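PDB 3QTG: pyruvate kinase, which catalyses the last step of glycolysis, the interconversion of phosphoenolpyruvate and ADP with pyruvate and ATP, using a divalent metal cation. Local coordinates for residues 375-387 and 395-408. Sequence-based numbering, arbitrary orientation. Where two conformers were deposited one is given.
Sequences ANILVFSMSGTLA and PRGVVYVGTPNVRV. With SO4 (sulfate ion), chain C.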
loop_
_atom_site.group_PDB
_atom_site.type_symbol
_atom_site.label_atom_id
_atom_site.label_comp_id
_atom_site.label_asym_id
_atom_site.label_seq_id
_atom_site.Cartn_x
_atom_site.Cartn_y
_atom_site.Cartn_z
ATOM N N ALA A 375 -0.595 10.916 -20.953
ATOM C CA ALA A 375 -1.062 10.688 -22.326
ATOM C C ALA A 375 -2.586 10.767 -22.487
ATOM O O ALA A 375 -3.332 10.447 -21.570
ATOM C CB ALA A 375 -0.551 9.319 -22.811
ATOM N N ASN A 376 -3.045 11.184 -23.662
ATOM C CA ASN A 376 -4.461 11.026 -23.993
ATOM C C ASN A 376 -4.765 9.638 -24.527
ATOM O O ASN A 376 -3.944 9.031 -25.229
ATOM C CB ASN A 376 -4.971 12.110 -24.960
ATOM C CG ASN A 376 -5.248 13.442 -24.244
ATOM O OD1 ASN A 376 -6.387 13.740 -23.797
ATOM N ND2 ASN A 376 -4.193 14.221 -24.075
ATOM N N ILE A 377 -5.948 9.144 -24.170
ATOM C CA ILE A 377 -6.437 7.867 -24.660
ATOM C C ILE A 377 -7.321 8.062 -25.859
ATOM O O ILE A 377 -8.218 8.923 -25.861
ATOM C CB ILE A 377 -7.186 7.063 -23.568
ATOM C CG1 ILE A 377 -6.284 6.898 -22.344
ATOM C CG2 ILE A 377 -7.730 5.708 -24.141
ATOM C CD1 ILE A 377 -6.952 6.217 -21.105
ATOM N N LEU A 378 -7.052 7.243 -26.877
ATOM C CA LEU A 378 -7.849 7.171 -28.088
ATOM C C LEU A 378 -8.381 5.753 -28.193
ATOM O O LEU A 378 -7.638 4.815 -27.968
ATOM C CB LEU A 378 -6.974 7.482 -29.318
ATOM C CG LEU A 378 -6.548 8.907 -29.672
ATOM C CD1 LEU A 378 -5.849 9.623 -28.517
ATOM C CD2 LEU A 378 -5.608 8.850 -30.897
ATOM N N VAL A 379 -9.658 5.590 -28.515
ATOM C CA VAL A 379 -10.270 4.260 -28.641
ATOM C C VAL A 379 -11.043 4.176 -29.937
ATOM O O VAL A 379 -11.848 5.074 -30.234
ATOM C CB VAL A 379 -11.337 3.963 -27.523
ATOM C CG1 VAL A 379 -11.729 2.482 -27.509
ATOM C CG2 VAL A 379 -10.865 4.395 -26.169
ATOM N N PHE A 380 -10.839 3.094 -30.689
ATOM C CA PHE A 380 -11.765 2.748 -31.756
ATOM C C PHE A 380 -12.721 1.641 -31.306
ATOM O O PHE A 380 -12.321 0.544 -30.898
ATOM C CB PHE A 380 -11.100 2.442 -33.108
ATOM C CG PHE A 380 -12.028 2.673 -34.287
ATOM C CD1 PHE A 380 -12.184 3.946 -34.828
ATOM C CD2 PHE A 380 -12.778 1.631 -34.818
ATOM C CE1 PHE A 380 -13.054 4.174 -35.905
ATOM C CE2 PHE A 380 -13.672 1.854 -35.882
ATOM C CZ PHE A 380 -13.804 3.131 -36.418
ATOM N N SER A 381 -14.004 1.971 -31.369
ATOM C CA SER A 381 -15.026 1.188 -30.718
ATOM C C SER A 381 -16.218 1.045 -31.655
ATOM O O SER A 381 -16.754 2.043 -32.122
ATOM C CB SER A 381 -15.427 1.893 -29.419
ATOM O OG SER A 381 -16.160 1.042 -28.567
ATOM N N MET A 382 -16.602 -0.198 -31.940
ATOM C CA MET A 382 -17.733 -0.501 -32.825
ATOM C C MET A 382 -19.086 -0.227 -32.159
ATOM O O MET A 382 -19.942 0.433 -32.746
ATOM C CB MET A 382 -17.676 -1.954 -33.311
ATOM C CG MET A 382 -16.513 -2.271 -34.246
ATOM S SD MET A 382 -16.323 -1.107 -35.615
ATOM C CE MET A 382 -15.302 -2.039 -36.772
ATOM N N SER A 383 -19.266 -0.736 -30.943
ATOM C CA SER A 383 -20.531 -0.628 -30.227
ATOM C C SER A 383 -20.467 0.258 -28.988
ATOM O O SER A 383 -21.462 0.405 -28.288
ATOM C CB SER A 383 -21.017 -2.027 -29.815
ATOM O OG SER A 383 -21.201 -2.844 -30.967
ATOM N N GLY A 384 -19.294 0.821 -28.696
ATOM C CA GLY A 384 -19.095 1.585 -27.460
ATOM C C GLY A 384 -18.575 0.804 -26.259
ATOM O O GLY A 384 -18.329 1.393 -25.219
ATOM N N THR A 385 -18.392 -0.508 -26.396
ATOM C CA THR A 385 -18.037 -1.385 -25.256
ATOM C C THR A 385 -16.675 -1.061 -24.571
ATOM O O THR A 385 -16.604 -0.891 -23.354
ATOM C CB THR A 385 -18.083 -2.863 -25.676
ATOM O OG1 THR A 385 -19.319 -3.127 -26.370
ATOM C CG2 THR A 385 -17.967 -3.799 -24.453
ATOM N N LEU A 386 -15.600 -0.959 -25.346
ATOM C CA LEU A 386 -14.303 -0.688 -24.753
ATOM C C LEU A 386 -14.256 0.749 -24.252
ATOM O O LEU A 386 -13.648 1.023 -23.201
ATOM C CB LEU A 386 -13.153 -0.972 -25.729
ATOM C CG LEU A 386 -11.720 -0.811 -25.178
ATOM C CD1 LEU A 386 -11.436 -1.690 -23.937
ATOM C CD2 LEU A 386 -10.685 -1.063 -26.285
ATOM N N ALA A 387 -14.903 1.659 -24.988
ATOM C CA ALA A 387 -14.896 3.080 -24.619
ATOM C C ALA A 387 -15.486 3.268 -23.233
ATOM O O ALA A 387 -14.891 3.926 -22.381
ATOM C CB ALA A 387 -15.664 3.911 -25.642
ATOM N N PRO A 395 -10.406 7.984 -16.383
ATOM C CA PRO A 395 -9.201 8.673 -16.909
ATOM C C PRO A 395 -9.357 10.178 -16.708
ATOM O O PRO A 395 -10.489 10.687 -16.739
ATOM C CB PRO A 395 -9.224 8.332 -18.396
ATOM C CG PRO A 395 -10.743 7.966 -18.664
ATOM C CD PRO A 395 -11.152 7.266 -17.432
ATOM N N ARG A 396 -8.247 10.887 -16.512
ATOM C CA ARG A 396 -8.295 12.252 -16.017
ATOM C C ARG A 396 -8.222 13.269 -17.139
ATOM O O ARG A 396 -8.124 14.475 -16.892
ATOM C CB ARG A 396 -7.153 12.505 -15.017
ATOM C CG ARG A 396 -7.362 11.935 -13.633
ATOM C CD ARG A 396 -8.509 12.639 -12.966
ATOM N NE ARG A 396 -8.349 12.707 -11.511
ATOM C CZ ARG A 396 -8.981 11.910 -10.653
ATOM N NH1 ARG A 396 -9.817 10.973 -11.102
ATOM N NH2 ARG A 396 -8.774 12.057 -9.351
ATOM N N GLY A 397 -8.242 12.788 -18.370
ATOM C CA GLY A 397 -8.235 13.664 -19.538
ATOM C C GLY A 397 -9.255 13.133 -20.512
ATOM O O GLY A 397 -9.784 12.021 -20.327
ATOM N N VAL A 398 -9.557 13.931 -21.527
ATOM C CA VAL A 398 -10.485 13.536 -22.590
ATOM C C VAL A 398 -10.077 12.236 -23.285
ATOM O O VAL A 398 -8.903 12.000 -23.527
ATOM C CB VAL A 398 -10.657 14.664 -23.634
ATOM C CG1 VAL A 398 -11.469 14.183 -24.837
ATOM C CG2 VAL A 398 -11.330 15.865 -22.981
ATOM N N VAL A 399 -11.077 11.404 -23.584
ATOM C CA VAL A 399 -10.905 10.146 -24.293
ATOM C C VAL A 399 -11.590 10.296 -25.641
ATOM O O VAL A 399 -12.831 10.388 -25.733
ATOM C CB VAL A 399 -11.489 8.937 -23.484
ATOM C CG1 VAL A 399 -11.251 7.601 -24.209
ATOM C CG2 VAL A 399 -10.920 8.902 -22.073
ATOM N N TYR A 400 -10.785 10.350 -26.698
ATOM C CA TYR A 400 -11.318 10.428 -28.060
ATOM C C TYR A 400 -11.760 9.058 -28.514
ATOM O O TYR A 400 -10.984 8.092 -28.448
ATOM C CB TYR A 400 -10.263 10.986 -29.000
ATOM C CG TYR A 400 -9.827 12.346 -28.546
ATOM C CD1 TYR A 400 -10.606 13.475 -28.834
ATOM C CD2 TYR A 400 -8.677 12.502 -27.778
ATOM C CE1 TYR A 400 -10.223 14.726 -28.403
ATOM C CE2 TYR A 400 -8.286 13.758 -27.338
ATOM C CZ TYR A 400 -9.069 14.862 -27.664
ATOM O OH TYR A 400 -8.689 16.106 -27.235
ATOM N N VAL A 401 -13.010 8.956 -28.944
ATOM C CA VAL A 401 -13.535 7.677 -29.371
ATOM C C VAL A 401 -13.990 7.777 -30.809
ATOM O O VAL A 401 -14.876 8.554 -31.122
ATOM C CB VAL A 401 -14.725 7.211 -28.491
ATOM C CG1 VAL A 401 -15.206 5.825 -28.907
ATOM C CG2 VAL A 401 -14.365 7.250 -27.000
ATOM N N GLY A 402 -13.386 6.981 -31.683
ATOM C CA GLY A 402 -13.850 6.881 -33.045
ATOM C C GLY A 402 -14.832 5.741 -33.102
ATOM O O GLY A 402 -14.594 4.691 -32.490
ATOM N N THR A 403 -15.942 5.951 -33.813
ATOM C CA THR A 403 -16.919 4.898 -34.064
ATOM C C THR A 403 -17.553 5.035 -35.467
ATOM O O THR A 403 -17.748 6.150 -35.952
ATOM C CB THR A 403 -18.008 4.818 -32.915
ATOM O OG1 THR A 403 -18.881 3.709 -33.135
ATOM C CG2 THR A 403 -18.840 6.080 -32.802
ATOM N N PRO A 404 -17.861 3.907 -36.135
ATOM C CA PRO A 404 -18.577 4.047 -37.431
ATOM C C PRO A 404 -20.106 4.134 -37.305
ATOM O O PRO A 404 -20.809 4.233 -38.312
ATOM C CB PRO A 404 -18.178 2.772 -38.194
ATOM C CG PRO A 404 -17.781 1.767 -37.115
ATOM C CD PRO A 404 -17.566 2.497 -35.805
ATOM N N ASN A 405 -20.613 4.067 -36.075
ATOM C CA ASN A 405 -22.044 4.093 -35.816
ATOM C C ASN A 405 -22.404 5.406 -35.131
ATOM O O ASN A 405 -21.907 5.713 -34.038
ATOM C CB ASN A 405 -22.451 2.888 -34.955
ATOM C CG ASN A 405 -23.969 2.758 -34.772
ATOM O OD1 ASN A 405 -24.762 3.598 -35.225
ATOM N ND2 ASN A 405 -24.376 1.690 -34.105
ATOM N N VAL A 406 -23.255 6.187 -35.786
ATOM C CA VAL A 406 -23.673 7.486 -35.255
ATOM C C VAL A 406 -24.489 7.320 -33.970
ATOM O O VAL A 406 -24.384 8.129 -33.058
ATOM C CB VAL A 406 -24.417 8.347 -36.334
ATOM C CG1 VAL A 406 -25.757 7.731 -36.709
ATOM C CG2 VAL A 406 -24.586 9.790 -35.860
ATOM N N ARG A 407 -25.262 6.241 -33.890
ATOM C CA ARG A 407 -26.029 5.935 -32.685
ATOM C C ARG A 407 -25.144 5.604 -31.460
ATOM O O ARG A 407 -25.509 5.913 -30.322
ATOM C CB ARG A 407 -27.054 4.833 -32.955
ATOM C CG ARG A 407 -28.179 5.297 -33.862
ATOM C CD ARG A 407 -29.133 4.161 -34.238
ATOM N NE ARG A 407 -30.078 3.896 -33.150
ATOM C CZ ARG A 407 -31.117 3.065 -33.221
ATOM N NH1 ARG A 407 -31.375 2.380 -34.338
ATOM N NH2 ARG A 407 -31.901 2.913 -32.162
ATOM N N VAL A 408 -24.001 4.970 -31.699
ATOM C CA VAL A 408 -22.996 4.767 -30.644
ATOM C C VAL A 408 -22.379 6.108 -30.201
ATOM O O VAL A 408 -22.272 6.389 -29.000
ATOM C CB VAL A 408 -21.884 3.735 -31.070
ATOM C CG1 VAL A 408 -20.808 3.635 -30.000
ATOM C CG2 VAL A 408 -22.486 2.341 -31.317
HETATM S S SO4 C . -16.235 -2.390 -29.114
HETATM O O1 SO4 C . -15.746 -2.188 -30.460
HETATM O O2 SO4 C . -17.682 -2.137 -29.106
HETATM O O3 SO4 C . -15.584 -1.468 -28.184
HETATM O O4 SO4 C . -15.995 -3.750 -28.630
HETATM O O HOH W 1 -7.550 10.292 -21.881
#
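A chi1 of -155° carries the Phe380 ring away from its own backbone N and across to the neighbouring strand, where it spreads over Gly402, whose carbonyl O lies above one ring face, toward the rim, 3.4 Å from CD1. Thr403 turns OG1 away from its own N (chi1 -175°) and donates it to Ser381 O. Both contacts belong to a beta-alpha-beta crossover in the C-terminal alpha/beta domain: strands 376-380 and 399-403 run parallel, joined through helix 385-391. The pair illustrates how parallel strands interlock, Tyr400 and Gly402 each giving N-H and C=O to residues flanking their partners; Val379 N reaches Tyr400 O at 2.8 Å. Gly402 has to do without a side chain here, since a CB would clash with Phe380 CD1. Farther along, the ring passes obliquely by Pro404, CZ lying 3.9 Å from CD, and Met382 SD meets Pro404 CG. Replacing Phe380 by alanine would probably open a gap over Gly402 and leave Pro404 CD without its aromatic neighbour. On the face carrying the valines, Val379 CG2 touches Val399 CG1, while Ala387 CB, from the first turn of the crossover helix, sits 3.8 Å from both methyls of Val401. Beyond the strand, the turn into that helix cradles a sulfate, probably from the crystallisation liquor; Tyr428 OH is also hydrogen-bonded to it. Met382 N donates to sulfate O1, while Leu386 N and Ser381 OG both donate to O3, the hydroxyl OG at 2.6 Å.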